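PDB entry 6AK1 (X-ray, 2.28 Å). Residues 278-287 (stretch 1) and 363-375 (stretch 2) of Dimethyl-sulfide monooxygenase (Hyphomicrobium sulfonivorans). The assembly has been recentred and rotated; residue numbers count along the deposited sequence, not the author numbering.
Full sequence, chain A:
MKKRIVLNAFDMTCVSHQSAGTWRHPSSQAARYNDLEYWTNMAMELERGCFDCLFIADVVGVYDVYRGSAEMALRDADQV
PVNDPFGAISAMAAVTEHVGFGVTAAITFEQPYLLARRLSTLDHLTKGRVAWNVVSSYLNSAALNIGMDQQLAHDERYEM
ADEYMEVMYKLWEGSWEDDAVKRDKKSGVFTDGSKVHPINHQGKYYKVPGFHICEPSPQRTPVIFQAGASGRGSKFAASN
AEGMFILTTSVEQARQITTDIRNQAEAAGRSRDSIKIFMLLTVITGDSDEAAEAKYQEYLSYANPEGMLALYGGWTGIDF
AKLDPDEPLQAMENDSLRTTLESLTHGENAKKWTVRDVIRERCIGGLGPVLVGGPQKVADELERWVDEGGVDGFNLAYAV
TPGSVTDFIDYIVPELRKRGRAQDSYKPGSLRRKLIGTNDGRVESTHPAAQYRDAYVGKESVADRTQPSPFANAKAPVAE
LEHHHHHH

Stretch 1 278-287: FMLLTVITGD
Stretch 2, residues 363-375: CIGGLGPVLVGGP

The strand through Thr282-Ile284 runs parallel to the one through Val370-Val372, their axes 4.8 Å apart at closest and inclined by 25°. The register pairs Thr282 with Val370, Val283 with Leu371 and Ile284 with Val372, at CA-CA distances of 4.8, 4.8 and 4.9 Å. Extended backbones, with phi near -115° and psi near 125°, set a ladder of hydrogen bonds, from Thr282 N to Pro369 O (3.2 Å), Leu371 N to Thr282 O (2.8 Å), Ile284 N to Leu371 O (2.9 Å) and Gly373 N to Ile284 O (3.2 Å).

Side chains alternate between faces. Val283 and Leu371 share one, where Leu371 (chi1 t, chi2 p) brings CD2 to 4.4 Å from Val283 CG2 (chi1 t). Leu281, also t,p, points its CA-to-CB bond sideways, yet that rotamer carries CD1 to 3.8 Å from Pro369 CG and 4.1 Å from Leu371 CB. Met279 (p,t,m) likewise reaches across, CE to Pro369 CG at 3.9 Å, so the Pro369 ring is met by the ends of both Met279 and Leu281.

Thr282, Ile284, Val370 and Val372 occupy the other face. Ile284 (m,m) packs its CB 4.1 Å from CG2 of Val372, which like Val370 is t. With Thr282 in m, CG2 meets Ile364 CG2 (Ile364 is m,t) at 4.1 Å while OG1 donates to water 1 at 2.8 Å. That water donates to Gly365 O and Pro369 O, both at 2.9 Å, tying Thr282 to the loop that leads into Val370.

The loop holds a type II' turn, Gly365 to Gly368, closed by a hydrogen bond from Gly368 N to Gly365 O at 2.9 Å. Gly365, at phi 108°, demands glycine: a CB would clash with Val370 CG2. Leu280 (t,p) places CD2 3.8 Å from Gly368 CA; a CB there would clash with that methyl.

Beyond the ladder, Thr285 in t donates OG1 to Gly373 O (3.0 Å), and Gly374 holds the N-cap position, right before the helix that starts at Pro375, whose CD sits 3.3 Å from Gly286 O.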

ATOM      1  N   PHE A 278       7.013  -6.176  -2.869  1.00 21.60           N
ATOM      2  CA  PHE A 278       7.402  -4.863  -3.349  1.00 23.58           C
ATOM      3  C   PHE A 278       8.206  -4.184  -2.257  1.00 24.38           C
ATOM      4  O   PHE A 278       7.796  -4.189  -1.091  1.00 28.91           O
ATOM      5  CB  PHE A 278       6.177  -4.010  -3.705  1.00 25.57           C
ATOM      6  CG  PHE A 278       5.196  -4.702  -4.595  1.00 25.57           C
ATOM      7  CD1 PHE A 278       5.631  -5.393  -5.713  1.00 28.08           C
ATOM      8  CD2 PHE A 278       3.833  -4.674  -4.308  1.00 30.38           C
ATOM      9  CE1 PHE A 278       4.717  -6.048  -6.549  1.00 31.60           C
ATOM     10  CE2 PHE A 278       2.911  -5.314  -5.138  1.00 30.28           C
ATOM     11  CZ  PHE A 278       3.357  -6.009  -6.259  1.00 28.73           C
ATOM     12  N   MET A 279       9.334  -3.599  -2.622  1.00 22.20           N
ATOM     13  CA  MET A 279      10.176  -2.933  -1.647  1.00 24.81           C
ATOM     14  C   MET A 279      10.140  -1.432  -1.880  1.00 21.81           C
ATOM     15  O   MET A 279       9.998  -0.965  -3.007  1.00 21.69           O
ATOM     16  CB  MET A 279      11.625  -3.437  -1.713  1.00 23.24           C
ATOM     17  CG  MET A 279      12.294  -3.232  -3.069  1.00 24.59           C
ATOM     18  SD  MET A 279      14.052  -3.642  -3.084  1.00 24.57           S
ATOM     19  CE  MET A 279      14.763  -2.150  -2.373  1.00 22.76           C
ATOM     20  N   LEU A 280      10.266  -0.685  -0.800  1.00 21.62           N
ATOM     21  CA  LEU A 280      10.378   0.760  -0.892  1.00 21.99           C
ATOM     22  C   LEU A 280      11.727   1.133  -1.504  1.00 23.37           C
ATOM     23  O   LEU A 280      12.764   0.568  -1.142  1.00 23.77           O
ATOM     24  CB  LEU A 280      10.207   1.384   0.493  1.00 18.37           C
ATOM     25  CG  LEU A 280      10.562   2.867   0.650  1.00 24.75           C
ATOM     26  CD1 LEU A 280       9.574   3.681  -0.144  1.00 22.99           C
ATOM     27  CD2 LEU A 280      10.525   3.274   2.105  1.00 19.55           C
ATOM     28  N   LEU A 281      11.704   2.075  -2.446  1.00 19.47           N
ATOM     29  CA  LEU A 281      12.903   2.536  -3.132  1.00 22.06           C
ATOM     30  C   LEU A 281      12.632   3.917  -3.703  1.00 24.50           C
ATOM     31  O   LEU A 281      11.536   4.178  -4.219  1.00 22.52           O
ATOM     32  CB  LEU A 281      13.327   1.591  -4.262  1.00 19.79           C
ATOM     33  CG  LEU A 281      14.637   1.918  -4.994  1.00 23.92           C
ATOM     34  CD1 LEU A 281      15.878   1.787  -4.060  1.00 24.91           C
ATOM     35  CD2 LEU A 281      14.795   1.005  -6.176  1.00 19.84           C
ATOM     36  N   THR A 282      13.629   4.794  -3.596  1.00 23.11           N
ATOM     37  CA  THR A 282      13.618   6.114  -4.218  1.00 22.99           C
ATOM     38  C   THR A 282      14.724   6.173  -5.261  1.00 23.78           C
ATOM     39  O   THR A 282      15.897   5.951  -4.940  1.00 25.54           O
ATOM     40  CB  THR A 282      13.821   7.211  -3.174  1.00 24.30           C
ATOM     41  OG1 THR A 282      12.836   7.067  -2.143  1.00 25.41           O
ATOM     42  CG2 THR A 282      13.720   8.595  -3.828  1.00 21.32           C
ATOM     43  N   VAL A 283      14.360   6.504  -6.492  1.00 23.17           N
ATOM     44  CA  VAL A 283      15.286   6.553  -7.612  1.00 22.25           C
ATOM     45  C   VAL A 283      15.438   8.006  -8.046  1.00 25.31           C
ATOM     46  O   VAL A 283      14.452   8.654  -8.421  1.00 24.91           O
ATOM     47  CB  VAL A 283      14.804   5.676  -8.775  1.00 19.99           C
ATOM     48  CG1 VAL A 283      15.735   5.826  -9.992  1.00 20.77           C
ATOM     49  CG2 VAL A 283      14.708   4.228  -8.333  1.00 22.90           C
ATOM     50  N   ILE A 284      16.667   8.516  -7.989  1.00 24.22           N
ATOM     51  CA  ILE A 284      17.032   9.790  -8.599  1.00 25.48           C
ATOM     52  C   ILE A 284      17.899   9.469  -9.807  1.00 28.76           C
ATOM     53  O   ILE A 284      18.974   8.866  -9.664  1.00 27.64           O
ATOM     54  CB  ILE A 284      17.788  10.715  -7.627  1.00 26.82           C
ATOM     55  CG1 ILE A 284      17.122  10.772  -6.241  1.00 29.00           C
ATOM     56  CG2 ILE A 284      17.955  12.123  -8.237  1.00 22.54           C
ATOM     57  CD1 ILE A 284      15.898  11.652  -6.173  1.00 28.70           C
ATOM     58  N   THR A 285      17.458   9.876 -10.997  1.00 25.03           N
ATOM     59  CA  THR A 285      18.196   9.497 -12.196  1.00 24.12           C
ATOM     60  C   THR A 285      18.269  10.680 -13.163  1.00 27.23           C
ATOM     61  O   THR A 285      17.869  11.808 -12.846  1.00 25.76           O
ATOM     62  CB  THR A 285      17.576   8.248 -12.843  1.00 19.99           C
ATOM     63  OG1 THR A 285      18.302   7.923 -14.036  1.00 27.60           O
ATOM     64  CG2 THR A 285      16.128   8.489 -13.202  1.00 23.85           C
ATOM     65  N   GLY A 286      18.789  10.383 -14.353  1.00 30.69           N
ATOM     66  CA  GLY A 286      19.094  11.374 -15.368  1.00 27.30           C
ATOM     67  C   GLY A 286      19.917  10.725 -16.469  1.00 29.58           C
ATOM     68  O   GLY A 286      20.090   9.502 -16.496  1.00 26.06           O
ATOM     69  N   ASP A 287      20.432  11.562 -17.377  1.00 27.83           N
ATOM     70  CA  ASP A 287      21.103  11.016 -18.554  1.00 30.29           C
ATOM     71  C   ASP A 287      22.444  10.364 -18.229  1.00 29.44           C
ATOM     72  O   ASP A 287      22.891   9.502 -18.988  1.00 31.09           O
ATOM     73  CB  ASP A 287      21.317  12.098 -19.606  1.00 29.48           C
ATOM     74  CG  ASP A 287      21.391  11.522 -21.015  1.00 31.78           C
ATOM     75  OD1 ASP A 287      20.756  10.473 -21.257  1.00 34.91           O
ATOM     76  OD2 ASP A 287      22.080  12.102 -21.874  1.00 37.92           O
ATOM     77  N   CYS A 363      17.022  13.197   4.471  1.00 28.40           N
ATOM     78  CA  CYS A 363      15.863  13.981   4.052  1.00 30.73           C
ATOM     79  C   CYS A 363      15.298  13.530   2.711  1.00 26.80           C
ATOM     80  O   CYS A 363      14.192  13.949   2.362  1.00 26.66           O
ATOM     81  CB  CYS A 363      16.212  15.466   3.984  1.00 24.79           C
ATOM     82  SG  CYS A 363      16.308  16.244   5.604  1.00 30.00           S
ATOM     83  N   ILE A 364      16.031  12.717   1.952  1.00 29.81           N
ATOM     84  CA  ILE A 364      15.503  11.990   0.798  1.00 29.03           C
ATOM     85  C   ILE A 364      15.561  10.503   1.109  1.00 30.58           C
ATOM     86  O   ILE A 364      16.632   9.973   1.435  1.00 31.74           O
ATOM     87  CB  ILE A 364      16.303  12.278  -0.481  1.00 30.61           C
ATOM     88  CG1 ILE A 364      16.126  13.732  -0.918  1.00 34.09           C
ATOM     89  CG2 ILE A 364      15.882  11.307  -1.585  1.00 29.84           C
ATOM     90  CD1 ILE A 364      16.973  14.089  -2.108  1.00 28.93           C
ATOM     91  N   GLY A 365      14.426   9.827   0.991  1.00 28.09           N
ATOM     92  CA  GLY A 365      14.372   8.381   1.090  1.00 28.37           C
ATOM     93  C   GLY A 365      13.740   7.865   2.363  1.00 29.07           C
ATOM     94  O   GLY A 365      13.318   6.705   2.402  1.00 31.60           O
ATOM     95  N   GLY A 366      13.658   8.691   3.398  1.00 33.11           N
ATOM     96  CA  GLY A 366      13.067   8.282   4.656  1.00 35.49           C
ATOM     97  C   GLY A 366      13.899   7.232   5.360  1.00 30.97           C
ATOM     98  O   GLY A 366      15.031   7.496   5.783  1.00 34.58           O
ATOM     99  N   LEU A 367      13.331   6.033   5.478  1.00 33.22           N
ATOM    100  CA  LEU A 367      14.014   4.864   6.013  1.00 34.33           C
ATOM    101  C   LEU A 367      14.247   3.810   4.943  1.00 31.43           C
ATOM    102  O   LEU A 367      14.597   2.674   5.271  1.00 33.45           O
ATOM    103  CB  LEU A 367      13.217   4.268   7.178  1.00 30.60           C
ATOM    104  CG  LEU A 367      13.166   5.105   8.452  1.00 28.05           C
ATOM    105  CD1 LEU A 367      12.203   4.484   9.477  1.00 27.44           C
ATOM    106  CD2 LEU A 367      14.553   5.236   9.022  1.00 30.69           C
ATOM    107  N   GLY A 368      14.057   4.159   3.672  1.00 27.49           N
ATOM    108  CA  GLY A 368      14.297   3.239   2.591  1.00 23.92           C
ATOM    109  C   GLY A 368      15.540   3.604   1.807  1.00 28.08           C
ATOM    110  O   GLY A 368      16.074   4.713   1.914  1.00 24.02           O
ATOM    111  N   PRO A 369      16.012   2.674   0.985  1.00 23.63           N
ATOM    112  CA  PRO A 369      17.212   2.938   0.189  1.00 27.79           C
ATOM    113  C   PRO A 369      16.965   3.983  -0.892  1.00 28.18           C
ATOM    114  O   PRO A 369      15.851   4.158  -1.395  1.00 23.04           O
ATOM    115  CB  PRO A 369      17.548   1.567  -0.418  1.00 23.54           C
ATOM    116  CG  PRO A 369      16.232   0.819  -0.407  1.00 25.17           C
ATOM    117  CD  PRO A 369      15.455   1.330   0.758  1.00 25.86           C
ATOM    118  N   VAL A 370      18.036   4.692  -1.236  1.00 26.87           N
ATOM    119  CA  VAL A 370      18.035   5.697  -2.291  1.00 27.49           C
ATOM    120  C   VAL A 370      19.017   5.246  -3.363  1.00 28.16           C
ATOM    121  O   VAL A 370      20.158   4.878  -3.054  1.00 29.05           O
ATOM    122  CB  VAL A 370      18.416   7.083  -1.742  1.00 27.09           C
ATOM    123  CG1 VAL A 370      18.417   8.123  -2.851  1.00 27.36           C
ATOM    124  CG2 VAL A 370      17.475   7.462  -0.627  1.00 25.92           C
ATOM    125  N   LEU A 371      18.580   5.265  -4.613  1.00 25.29           N
ATOM    126  CA  LEU A 371      19.384   4.783  -5.728  1.00 26.96           C
ATOM    127  C   LEU A 371      19.599   5.943  -6.692  1.00 27.38           C
ATOM    128  O   LEU A 371      18.640   6.443  -7.292  1.00 28.29           O
ATOM    129  CB  LEU A 371      18.705   3.594  -6.407  1.00 24.56           C
ATOM    130  CG  LEU A 371      19.211   3.133  -7.771  1.00 27.66           C
ATOM    131  CD1 LEU A 371      20.735   2.850  -7.749  1.00 25.74           C
ATOM    132  CD2 LEU A 371      18.424   1.906  -8.235  1.00 24.35           C
ATOM    133  N   VAL A 372      20.852   6.372  -6.831  1.00 26.09           N
ATOM    134  CA  VAL A 372      21.227   7.523  -7.649  1.00 25.49           C
ATOM    135  C   VAL A 372      22.156   7.039  -8.757  1.00 25.21           C
ATOM    136  O   VAL A 372      23.134   6.339  -8.483  1.00 26.34           O
ATOM    137  CB  VAL A 372      21.908   8.612  -6.798  1.00 27.07           C
ATOM    138  CG1 VAL A 372      22.356   9.776  -7.657  1.00 23.45           C
ATOM    139  CG2 VAL A 372      20.982   9.083  -5.681  1.00 24.99           C
ATOM    140  N   GLY A 373      21.842   7.389 -10.001  1.00 22.61           N
ATOM    141  CA  GLY A 373      22.686   6.997 -11.115  1.00 25.14           C
ATOM    142  C   GLY A 373      22.004   7.250 -12.441  1.00 26.35           C
ATOM    143  O   GLY A 373      20.827   7.624 -12.508  1.00 25.09           O
ATOM    144  N   GLY A 374      22.785   7.060 -13.513  1.00 26.17           N
ATOM    145  CA  GLY A 374      22.249   7.044 -14.856  1.00 26.31           C
ATOM    146  C   GLY A 374      21.544   5.733 -15.152  1.00 27.70           C
ATOM    147  O   GLY A 374      21.457   4.835 -14.310  1.00 22.95           O
ATOM    148  N   PRO A 375      21.037   5.606 -16.386  1.00 30.19           N
ATOM    149  CA  PRO A 375      20.189   4.439 -16.713  1.00 27.74           C
ATOM    150  C   PRO A 375      20.852   3.085 -16.497  1.00 27.60           C
ATOM    151  O   PRO A 375      20.202   2.169 -15.977  1.00 27.86           O
ATOM    152  CB  PRO A 375      19.839   4.671 -18.191  1.00 29.67           C
ATOM    153  CG  PRO A 375      19.974   6.160 -18.376  1.00 28.37           C
ATOM    154  CD  PRO A 375      21.124   6.563 -17.505  1.00 28.48           C
TER
HETATM  155  O   HOH W   1      13.600   5.354  -0.105  1.00 24.37           O